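Local coordinates for sortase (Streptomyces avermitilis, PDB 5GO5), which probably acts as a class E housekeeping sortase, a cysteine transpeptidase that cleaves surface proteins at their sorting signals and joins the proteins to the cell wall, at residues Lys49-Met54 with Leu80-Asn85; Lys109-Leu114 with Thr135-Thr140; Phe129-Asp134 with Arg162-Thr167; Pro142-Val147 with Pro152-Tyr157. All blocks are in the same frame, centred on the assembly; numbering follows the deposited sequence.

Contacts 1 and 3 belong to the core of the sortase barrel, while contacts 2 and 4 are only partly buried and lie toward its rim. Contacts 2 and 3 share strand 127-140, which turns a corner between them, and Leu166 of contact 3 meets both Met54 of contact 1 and Phe111 of contact 2. Chemistry follows depth. Aromatic rings and leucine fill contacts 1 and 3, with methionine added in contact 1; a proline wedged among carbonyl oxygens makes contact 2; contact 4 combines a short and a long salt bridge with proline packing. Contact 4 is nested inside the loop closed by contact 3, and its Lys154 and Ser155 are hydrogen-bonded to Tyr138 and Thr135 of contact 2.

Contact 1. Residues Lys49-Met54 with Leu80-Asn85; sequences KPFAVM and LGHYAN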
# COMPACT_ATOMS: atom_id res chain seq x y z
N LYS A 49 12.99 -4.51 8.50
CA LYS A 49 13.76 -4.82 7.29
C LYS A 49 12.88 -4.72 6.06
O LYS A 49 11.71 -5.01 6.12
CB LYS A 49 14.33 -6.21 7.37
CG LYS A 49 15.24 -6.44 8.59
CD LYS A 49 16.19 -5.28 8.82
N PRO A 50 13.49 -4.33 4.94
CA PRO A 50 12.71 -4.31 3.69
C PRO A 50 12.37 -5.70 3.20
O PRO A 50 13.19 -6.65 3.29
CB PRO A 50 13.64 -3.59 2.70
CG PRO A 50 14.99 -3.82 3.24
CD PRO A 50 14.87 -3.85 4.74
N PHE A 51 11.18 -5.82 2.62
CA PHE A 51 10.75 -7.05 2.04
C PHE A 51 10.16 -6.91 0.64
O PHE A 51 9.89 -7.95 -0.01
CB PHE A 51 9.77 -7.84 2.93
CG PHE A 51 8.45 -7.17 3.11
CD1 PHE A 51 8.25 -6.28 4.16
CD2 PHE A 51 7.43 -7.33 2.18
CE1 PHE A 51 7.08 -5.60 4.31
CE2 PHE A 51 6.23 -6.64 2.34
CZ PHE A 51 6.05 -5.79 3.42
N ALA A 52 9.87 -5.69 0.21
CA ALA A 52 9.28 -5.49 -1.07
C ALA A 52 9.58 -4.11 -1.56
O ALA A 52 10.08 -3.25 -0.82
CB ALA A 52 7.75 -5.74 -1.04
N VAL A 53 9.31 -3.89 -2.85
CA VAL A 53 9.37 -2.55 -3.41
C VAL A 53 8.00 -2.23 -4.01
O VAL A 53 7.41 -3.11 -4.69
CB VAL A 53 10.44 -2.41 -4.52
CG1 VAL A 53 10.48 -1.02 -5.08
CG2 VAL A 53 11.80 -2.83 -4.01
N MET A 54 7.55 -0.99 -3.81
CA MET A 54 6.29 -0.49 -4.33
C MET A 54 6.52 0.52 -5.43
O MET A 54 7.37 1.40 -5.32
CB MET A 54 5.45 0.12 -3.21
CG MET A 54 4.00 0.44 -3.61
SD MET A 54 3.03 1.24 -2.30
CE MET A 54 2.94 -0.05 -1.08
N LEU A 80 8.22 3.03 3.41
CA LEU A 80 6.86 2.69 3.77
C LEU A 80 6.90 1.55 4.78
O LEU A 80 7.79 0.73 4.76
CB LEU A 80 6.14 2.23 2.53
CG LEU A 80 6.17 3.26 1.43
CD1 LEU A 80 5.43 2.74 0.23
CD2 LEU A 80 5.56 4.58 1.83
N GLY A 81 5.89 1.49 5.65
CA GLY A 81 5.85 0.46 6.67
C GLY A 81 4.60 -0.41 6.58
O GLY A 81 3.48 0.13 6.50
N HIS A 82 4.79 -1.72 6.61
CA HIS A 82 3.72 -2.68 6.64
C HIS A 82 3.24 -2.90 8.07
O HIS A 82 4.03 -3.24 8.93
CB HIS A 82 4.17 -4.00 6.06
CG HIS A 82 3.17 -5.10 6.16
ND1 HIS A 82 3.43 -6.25 6.87
CD2 HIS A 82 1.95 -5.25 5.60
CE1 HIS A 82 2.39 -7.06 6.78
NE2 HIS A 82 1.49 -6.49 5.99
N TYR A 83 1.93 -2.72 8.29
CA TYR A 83 1.34 -3.09 9.58
C TYR A 83 1.56 -4.59 9.85
O TYR A 83 1.11 -5.45 9.11
CB TYR A 83 -0.14 -2.72 9.65
CG TYR A 83 -0.39 -1.25 9.74
CD1 TYR A 83 -0.55 -0.46 8.58
CD2 TYR A 83 -0.53 -0.64 10.98
CE1 TYR A 83 -0.81 0.90 8.67
CE2 TYR A 83 -0.75 0.70 11.08
CZ TYR A 83 -0.92 1.47 9.93
OH TYR A 83 -1.19 2.79 10.06
N ALA A 84 2.28 -4.89 10.95
CA ALA A 84 2.83 -6.22 11.11
C ALA A 84 1.77 -7.26 11.47
O ALA A 84 1.98 -8.46 11.31
CB ALA A 84 3.99 -6.19 12.12
N ASN A 85 0.62 -6.80 11.92
CA ASN A 85 -0.54 -7.66 12.24
C ASN A 85 -1.46 -7.93 11.04
O ASN A 85 -2.48 -8.57 11.20
CB ASN A 85 -1.38 -7.00 13.33
CG ASN A 85 -1.94 -5.67 12.93
OD1 ASN A 85 -1.20 -4.81 12.41
ND2 ASN A 85 -3.22 -5.47 13.14
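Phe51 and His82 meet as an aromatic pair in which the edge of the phenylalanine is turned toward the face of the imidazole. The two planes stand 74° apart and the centroids 5.7 Å, so the rings are offset and the nearest touch is to the stem of the histidine: His82 CB comes up at the edge of the phenyl ring, near its plane, 3.7 Å from Phe51 CZ. The side chain of Phe51 reaches this place with CG between its own backbone N and carbonyl carbon (chi1 67°). His82 is a fixed target. Its ND1 is hydrogen-bonded to Glu69 OE1 and its NE2 to Ala87 O, and these two bonds hold the ring against rotation; the carboxylate at ND1 may also favour the protonated form. Histidine suits the spot because it offers an aromatic surface to Phe51 while its two nitrogens find polar partners.

A second contact joins Met54 and Leu80. Leu80 CD1 touches Met54 SD at 3.8 Å and Met54 CE at 4.0 Å, the side chains crossing at about a right angle. Methionine can do this because its chain, straight as far as SD, bends at the last torsion (chi3 -66°). Leucine suits this buried place because its branched end is wholly apolar.

The two strands are not direct neighbours in the barrel sheet. Strand 65-69 runs between them, and its Val67 receives Phe51 and Ala52 together in a classic beta bulge. Phe95 of strand 93-98 touches both aromatic rings, while Val120 and Leu122 of strand 119-123 pack on Met54.

Contact 2. Residues Lys109-Leu114 with Thr135-Thr140; sequences KDFPKL and TGPYKT
The CA atoms of Pro112 and Pro137, 6.4 Å apart, are the nearest such pair where the 3-10 turn round Pro112 passes the last part of strand 127-140 of the sortase barrel. The turn belongs to the long connection between strands 93-98 and 119-123. Its bonds are the short-range ones of a 3-10 segment, Lys113 N to Asp110 O and Leu114 N to Phe111 O, and it presents the carbonyl oxygens of Phe111, Pro112 and Leu114 to the strand.

Into this group of oxygens goes the ring of Pro137. Its CD lies 3.1 Å from Leu114 O, a tight carbon-to-oxygen contact, and its CG is 3.7 Å from Phe111 O. Looser apolar contacts complete the wedge: CG to Leu114 CB at 4.2 Å, and Pro137 CB to Phe111 CE1 at 4.3 Å. The peptide bond before Pro137 is cis, an uncommon form that proline tolerates far better than other residues, and Gly136 ahead of it adopts backbone angles that by themselves call for glycine. This Gly-cis-Pro pair follows the corner at Thr135, where the strand passes to another face. With an alanine here, the ring carbons CG and CD would be gone, which would probably open a gap beside Leu114 O and remove the main reason for the cis peptide.

Phe111 also touches Thr168, and Pro112 touches Arg101, both residues of the pocket that holds a bound glycine. Leucine and phenylalanine suit the buried side of the turn because they pack on each other: Leu114 CD1 sits over the centre of the Phe111 ring, 3.8 Å above its plane.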
# COMPACT_ATOMS: atom_id res chain seq x y z
N LYS A 109 3.34 12.35 -0.70
CA LYS A 109 3.02 13.76 -1.04
C LYS A 109 1.81 13.93 -1.94
O LYS A 109 0.96 14.77 -1.67
CB LYS A 109 4.24 14.37 -1.75
CG LYS A 109 4.08 15.80 -2.26
CD LYS A 109 5.35 16.26 -2.95
N ASP A 110 1.75 13.16 -3.02
CA ASP A 110 0.71 13.29 -4.05
C ASP A 110 -0.44 12.28 -3.88
O ASP A 110 -1.18 12.02 -4.82
CB ASP A 110 1.33 13.14 -5.44
CG ASP A 110 2.24 14.33 -5.81
OD1 ASP A 110 1.90 15.46 -5.47
OD2 ASP A 110 3.30 14.12 -6.42
N PHE A 111 -0.65 11.81 -2.66
CA PHE A 111 -1.74 10.87 -2.34
C PHE A 111 -3.10 11.33 -2.83
O PHE A 111 -3.87 10.54 -3.35
CB PHE A 111 -1.74 10.64 -0.83
CG PHE A 111 -2.37 9.35 -0.40
CD1 PHE A 111 -3.74 9.22 -0.22
CD2 PHE A 111 -1.56 8.24 -0.14
CE1 PHE A 111 -4.29 8.03 0.27
CE2 PHE A 111 -2.13 7.04 0.31
CZ PHE A 111 -3.48 6.95 0.56
N PRO A 112 -3.40 12.64 -2.72
CA PRO A 112 -4.71 13.05 -3.21
C PRO A 112 -4.98 12.84 -4.70
O PRO A 112 -6.16 12.81 -5.10
CB PRO A 112 -4.73 14.55 -2.86
CG PRO A 112 -3.85 14.69 -1.70
CD PRO A 112 -2.72 13.74 -2.02
N LYS A 113 -3.94 12.64 -5.51
CA LYS A 113 -4.07 12.34 -6.92
C LYS A 113 -4.48 10.92 -7.26
O LYS A 113 -4.83 10.61 -8.42
CB LYS A 113 -2.78 12.63 -7.64
CG LYS A 113 -2.37 14.09 -7.66
CD LYS A 113 -1.02 14.27 -8.32
CE LYS A 113 -0.93 13.66 -9.72
N LEU A 114 -4.42 10.02 -6.26
CA LEU A 114 -4.85 8.66 -6.51
C LEU A 114 -6.34 8.57 -6.85
O LEU A 114 -7.14 9.33 -6.30
CB LEU A 114 -4.54 7.76 -5.29
CG LEU A 114 -3.07 7.62 -4.92
CD1 LEU A 114 -2.91 6.97 -3.57
CD2 LEU A 114 -2.33 6.88 -6.04
N THR A 135 -11.49 2.17 -3.78
CA THR A 135 -12.12 3.16 -2.90
C THR A 135 -11.09 4.14 -2.38
O THR A 135 -9.98 3.77 -2.06
CB THR A 135 -12.82 2.43 -1.74
OG1 THR A 135 -13.69 1.47 -2.31
CG2 THR A 135 -13.61 3.40 -0.86
N GLY A 136 -11.49 5.42 -2.33
CA GLY A 136 -10.69 6.49 -1.80
C GLY A 136 -10.14 7.37 -2.92
O GLY A 136 -10.45 7.11 -4.11
N PRO A 137 -9.33 8.37 -2.58
CA PRO A 137 -8.87 8.64 -1.23
C PRO A 137 -9.97 9.09 -0.29
O PRO A 137 -10.81 9.94 -0.65
CB PRO A 137 -7.84 9.75 -1.40
CG PRO A 137 -7.38 9.62 -2.77
CD PRO A 137 -8.58 9.17 -3.55
N TYR A 138 -9.94 8.52 0.91
CA TYR A 138 -10.97 8.69 1.92
C TYR A 138 -10.34 9.39 3.10
O TYR A 138 -9.33 8.95 3.63
CB TYR A 138 -11.58 7.34 2.30
CG TYR A 138 -12.48 7.39 3.52
CD1 TYR A 138 -13.75 7.97 3.46
CD2 TYR A 138 -12.04 6.90 4.74
CE1 TYR A 138 -14.56 8.05 4.60
CE2 TYR A 138 -12.86 6.97 5.88
CZ TYR A 138 -14.10 7.56 5.79
OH TYR A 138 -14.88 7.60 6.95
N LYS A 139 -10.97 10.49 3.54
CA LYS A 139 -10.45 11.29 4.60
C LYS A 139 -10.95 10.75 5.93
O LYS A 139 -12.16 10.57 6.14
CB LYS A 139 -10.86 12.75 4.39
CG LYS A 139 -10.19 13.76 5.28
CD LYS A 139 -10.63 15.20 4.93
CE LYS A 139 -9.86 15.77 3.76
N THR A 140 -10.04 10.46 6.83
CA THR A 140 -10.46 10.06 8.14
C THR A 140 -9.55 10.52 9.26
O THR A 140 -8.66 11.31 9.03
CB THR A 140 -10.71 8.56 8.21
OG1 THR A 140 -11.43 8.27 9.42
CG2 THR A 140 -9.39 7.75 8.08

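Contact 3. Residues Phe129-Asp134 with Arg162-Thr167; sequences FTYVID and RYLTLT. With SO4 (sulfate ion), chain D.
Tyr131 is the residue through which strand 129-134 touches strand 162-167, reaching Leu164 across the interior of the sortase beta barrel. The strands are not sheet neighbours: their axes pass 7.8 Å apart at 68°, so contact depends on a large side chain. With Tyr131 CG anti to the carbonyl carbon (chi1 -69°), one face of its ring is turned to Leu164, whose CB sits over that face in a CH-pi contact, 3.8 Å from the centroid. Leu164 CD1 extends the cover to Tyr131 CD1 at 3.7 Å; a branched apolar chain suits such a ring face. At the ring edge, Tyr131 CE2 lies 3.6 Å from Arg162 O.

The tyrosine's polar end explains why it is not a plain hydrocarbon. Its OH is hydrogen-bonded to Gly90 N and donates to a water at 2.6 Å, which in turn donates to Tyr163 O at 2.8 Å. A phenylalanine here would keep a face for Leu164 but, lacking the hydroxyl, would probably leave Gly90 N without its acceptor and the water without one of its ties.

At the strand's end, Asp134 OD2 binds Tyr157 OH and His184 ND1. From the other strand the extended chain of Arg162 leads outward, with NH1 bonded to Gly90 O, to a sulfate, probably from the crystallisation liquor, that Lys92 also binds. There Arg162 NH2 meets sulfate O4 at 2.8 Å in a bent bond, 132° at the hydrogen.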
# COMPACT_ATOMS: atom_id res chain seq x y z
N PHE A 129 3.04 -8.19 -8.07
CA PHE A 129 1.65 -8.15 -7.64
C PHE A 129 1.07 -6.84 -8.11
O PHE A 129 1.59 -5.77 -7.73
CB PHE A 129 1.58 -8.21 -6.10
CG PHE A 129 2.15 -9.46 -5.50
CD1 PHE A 129 3.52 -9.57 -5.25
CD2 PHE A 129 1.33 -10.56 -5.22
CE1 PHE A 129 4.06 -10.74 -4.70
CE2 PHE A 129 1.86 -11.72 -4.64
CZ PHE A 129 3.22 -11.80 -4.40
N THR A 130 -0.03 -6.88 -8.86
CA THR A 130 -0.71 -5.67 -9.26
C THR A 130 -2.03 -5.57 -8.54
O THR A 130 -2.91 -6.40 -8.78
CB THR A 130 -0.99 -5.63 -10.78
OG1 THR A 130 0.26 -5.69 -11.48
CG2 THR A 130 -1.69 -4.38 -11.18
N TYR A 131 -2.15 -4.55 -7.68
CA TYR A 131 -3.39 -4.21 -7.04
C TYR A 131 -4.06 -3.06 -7.76
O TYR A 131 -3.38 -2.20 -8.35
CB TYR A 131 -3.15 -3.84 -5.58
CG TYR A 131 -2.74 -4.96 -4.66
CD1 TYR A 131 -1.41 -5.36 -4.54
CD2 TYR A 131 -3.69 -5.65 -3.87
CE1 TYR A 131 -1.02 -6.37 -3.66
CE2 TYR A 131 -3.30 -6.65 -2.98
CZ TYR A 131 -1.98 -7.02 -2.88
OH TYR A 131 -1.67 -8.01 -1.96
N VAL A 132 -5.38 -2.99 -7.68
CA VAL A 132 -6.14 -1.90 -8.30
C VAL A 132 -7.01 -1.20 -7.28
O VAL A 132 -7.76 -1.85 -6.57
CB VAL A 132 -7.00 -2.43 -9.44
CG1 VAL A 132 -7.90 -1.31 -10.00
CG2 VAL A 132 -6.09 -2.96 -10.53
N ILE A 133 -6.90 0.11 -7.20
CA ILE A 133 -7.65 0.92 -6.24
C ILE A 133 -9.14 0.91 -6.51
O ILE A 133 -9.59 1.17 -7.64
CB ILE A 133 -7.12 2.36 -6.18
CG1 ILE A 133 -5.70 2.36 -5.60
CG2 ILE A 133 -8.04 3.24 -5.35
CD1 ILE A 133 -5.01 3.70 -5.57
N ASP A 134 -9.92 0.57 -5.48
CA ASP A 134 -11.40 0.59 -5.61
C ASP A 134 -12.06 1.75 -4.90
O ASP A 134 -13.14 2.22 -5.33
CB ASP A 134 -11.97 -0.68 -5.07
CG ASP A 134 -11.57 -1.88 -5.86
OD1 ASP A 134 -11.84 -1.94 -7.07
OD2 ASP A 134 -10.90 -2.77 -5.29
N ARG A 162 -8.25 -10.39 -1.42
CA ARG A 162 -6.83 -10.10 -1.29
C ARG A 162 -6.69 -8.60 -1.47
O ARG A 162 -6.57 -8.08 -2.61
CB ARG A 162 -5.99 -10.89 -2.31
CG ARG A 162 -6.16 -12.40 -2.18
CD ARG A 162 -5.57 -13.11 -3.40
NE ARG A 162 -5.82 -14.57 -3.29
CZ ARG A 162 -5.06 -15.41 -2.60
NH1 ARG A 162 -3.94 -15.03 -2.00
NH2 ARG A 162 -5.38 -16.70 -2.58
N TYR A 163 -6.75 -7.90 -0.34
CA TYR A 163 -6.80 -6.45 -0.38
C TYR A 163 -5.47 -5.82 0.01
O TYR A 163 -4.59 -6.45 0.62
CB TYR A 163 -7.92 -5.89 0.51
CG TYR A 163 -9.26 -6.51 0.22
CD1 TYR A 163 -9.76 -6.58 -1.10
CD2 TYR A 163 -10.06 -6.99 1.23
CE1 TYR A 163 -10.98 -7.16 -1.38
CE2 TYR A 163 -11.30 -7.55 0.94
CZ TYR A 163 -11.76 -7.63 -0.35
OH TYR A 163 -12.99 -8.22 -0.67
N LEU A 164 -5.36 -4.55 -0.35
CA LEU A 164 -4.25 -3.68 0.04
C LEU A 164 -4.85 -2.36 0.49
O LEU A 164 -5.82 -1.85 -0.09
CB LEU A 164 -3.27 -3.49 -1.14
CG LEU A 164 -2.22 -2.41 -1.04
CD1 LEU A 164 -0.98 -2.81 -1.88
CD2 LEU A 164 -2.72 -1.07 -1.47
N THR A 165 -4.24 -1.78 1.53
CA THR A 165 -4.61 -0.48 2.04
C THR A 165 -3.36 0.36 2.11
O THR A 165 -2.33 -0.11 2.56
CB THR A 165 -5.24 -0.58 3.41
OG1 THR A 165 -6.31 -1.51 3.35
CG2 THR A 165 -5.78 0.77 3.90
N LEU A 166 -3.47 1.62 1.66
CA LEU A 166 -2.46 2.64 1.93
C LEU A 166 -3.07 3.69 2.80
O LEU A 166 -4.20 4.12 2.55
CB LEU A 166 -1.97 3.32 0.64
CG LEU A 166 -1.51 2.43 -0.51
CD1 LEU A 166 -1.05 3.29 -1.69
CD2 LEU A 166 -0.42 1.46 -0.08
N THR A 167 -2.31 4.12 3.78
CA THR A 167 -2.67 5.25 4.66
C THR A 167 -1.54 6.23 4.78
O THR A 167 -0.38 5.86 4.78
CB THR A 167 -3.08 4.79 6.06
OG1 THR A 167 -3.58 5.93 6.81
CG2 THR A 167 -1.98 4.17 6.84
S SO4 D . -8.07 -19.05 -3.98
O1 SO4 D . -8.88 -17.80 -4.04
O2 SO4 D . -8.35 -19.82 -5.22
O3 SO4 D . -8.44 -19.78 -2.74
O4 SO4 D . -6.62 -18.82 -3.95
O HOH W 1 -3.56 -8.90 -0.38

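Contact 4. Residues Pro142-Val147 with Pro152-Tyr157; sequences PTDVEV and PRKSGY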
# COMPACT_ATOMS: atom_id res chain seq x y z
N PRO A 142 -6.96 9.93 12.65
CA PRO A 142 -5.91 9.02 13.11
C PRO A 142 -6.34 7.84 13.97
O PRO A 142 -5.69 6.80 13.91
CB PRO A 142 -4.97 9.94 13.90
CG PRO A 142 -5.22 11.29 13.38
CD PRO A 142 -6.64 11.35 12.94
N THR A 143 -7.40 7.99 14.76
CA THR A 143 -7.90 6.93 15.63
C THR A 143 -8.75 5.87 14.92
O THR A 143 -9.15 4.88 15.56
CB THR A 143 -8.76 7.55 16.75
OG1 THR A 143 -9.73 8.40 16.15
CG2 THR A 143 -7.91 8.36 17.68
N ASP A 144 -9.06 6.06 13.63
CA ASP A 144 -9.91 5.14 12.88
C ASP A 144 -9.05 3.96 12.45
O ASP A 144 -8.55 3.93 11.33
CB ASP A 144 -10.51 5.87 11.67
CG ASP A 144 -11.54 5.03 10.92
OD1 ASP A 144 -11.76 3.86 11.28
OD2 ASP A 144 -12.09 5.56 9.94
N VAL A 145 -8.89 3.01 13.37
CA VAL A 145 -8.01 1.85 13.17
C VAL A 145 -8.64 0.75 12.32
O VAL A 145 -7.92 -0.12 11.83
CB VAL A 145 -7.53 1.21 14.50
CG1 VAL A 145 -6.70 2.21 15.29
CG2 VAL A 145 -8.72 0.69 15.33
N GLU A 146 -9.96 0.77 12.15
CA GLU A 146 -10.67 -0.27 11.41
C GLU A 146 -10.32 -0.28 9.92
O GLU A 146 -10.59 -1.27 9.23
CB GLU A 146 -12.19 -0.14 11.55
CG GLU A 146 -12.71 -0.39 12.96
CD GLU A 146 -14.23 -0.62 13.02
OE1 GLU A 146 -14.67 -1.22 14.03
OE2 GLU A 146 -14.99 -0.24 12.08
N VAL A 147 -9.71 0.79 9.42
CA VAL A 147 -9.36 0.86 8.01
C VAL A 147 -8.39 -0.22 7.57
O VAL A 147 -8.34 -0.51 6.36
CB VAL A 147 -8.82 2.25 7.59
CG1 VAL A 147 -9.88 3.32 7.85
CG2 VAL A 147 -7.51 2.56 8.27
N PRO A 152 -12.43 -4.11 5.71
CA PRO A 152 -12.77 -2.85 6.38
C PRO A 152 -14.14 -2.32 6.01
O PRO A 152 -14.49 -2.28 4.84
CB PRO A 152 -11.73 -1.85 5.85
CG PRO A 152 -10.66 -2.69 5.29
CD PRO A 152 -11.27 -3.96 4.79
N ARG A 153 -14.93 -1.93 7.02
CA ARG A 153 -16.28 -1.38 6.79
C ARG A 153 -16.34 -0.26 5.75
O ARG A 153 -17.22 -0.24 4.87
CB ARG A 153 -16.86 -0.88 8.12
CG ARG A 153 -18.13 -0.05 8.01
CD ARG A 153 -18.77 0.09 9.39
NE ARG A 153 -17.93 0.90 10.29
CZ ARG A 153 -17.94 2.23 10.37
NH1 ARG A 153 -18.74 2.98 9.61
NH2 ARG A 153 -17.13 2.83 11.23
N LYS A 154 -15.37 0.64 5.80
CA LYS A 154 -15.39 1.78 4.90
C LYS A 154 -14.83 1.50 3.50
O LYS A 154 -14.96 2.34 2.58
CB LYS A 154 -14.69 2.96 5.55
CG LYS A 154 -15.38 3.38 6.84
CD LYS A 154 -14.64 4.48 7.54
CE LYS A 154 -15.41 5.01 8.74
NZ LYS A 154 -14.66 6.16 9.27
N SER A 155 -14.25 0.33 3.30
CA SER A 155 -13.73 0.01 1.96
C SER A 155 -14.80 -0.22 0.92
O SER A 155 -14.50 -0.19 -0.27
CB SER A 155 -12.85 -1.22 2.04
OG SER A 155 -13.62 -2.38 2.40
N GLY A 156 -16.02 -0.59 1.36
CA GLY A 156 -17.02 -1.06 0.43
C GLY A 156 -16.97 -2.53 0.13
O GLY A 156 -17.90 -3.05 -0.49
N TYR A 157 -15.91 -3.25 0.55
CA TYR A 157 -15.85 -4.64 0.28
C TYR A 157 -16.81 -5.33 1.26
O TYR A 157 -16.97 -4.90 2.41
CB TYR A 157 -14.45 -5.23 0.50
CG TYR A 157 -13.36 -4.58 -0.37
CD1 TYR A 157 -13.52 -4.46 -1.75
CD2 TYR A 157 -12.17 -4.12 0.18
CE1 TYR A 157 -12.54 -3.85 -2.53
CE2 TYR A 157 -11.18 -3.55 -0.60
CZ TYR A 157 -11.38 -3.42 -1.94
OH TYR A 157 -10.38 -2.84 -2.72
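The carboxylate of Glu146 stands at the edge of the Arg153 guanidinium, near its plane, with the two flat groups turned 68° apart. The pair lies in the connection between strands 127-140 and 162-167 of the sortase barrel. OE2 is 3.6 Å from Arg153 NE, a long salt bridge between exposed residues, and the arginine reaches it by bending at chi3 (67°). The second carboxylate, that of Asp144, is met from above its plane: in a short salt bridge, Lys154 NZ donates to Asp144 OD2 at 2.7 Å.

Both pairs fold up this connection, which corresponds in position to the beta6/beta7 loop and, by analogy with other sortases, probably lies near the substrate groove. Asp144 is the centre of an inverse gamma turn, and its side chain and that of Lys154, extended to full length, approach from opposite directions. The short bridge is tied to strand 127-140 as well, since Asp144 OD2 is hydrogen-bonded to Thr140 OG1 and Lys154 NZ to Tyr138 OH.

Deeper down, Pro152 lays its compact ring carbons against backbone carbonyls, while Trp182 of strand 178-190 also packs on it. Its CG is 3.4 Å from Val147 O, itself hydrogen-bonded to Trp182 NE1, and its CB is 3.6 Å from Glu146 O. Ser155 OG donates to Pro152 O at 2.6 Å; in an ST turn the same OG accepts from Tyr157 N at 3.1 Å, nearly straight at 164°.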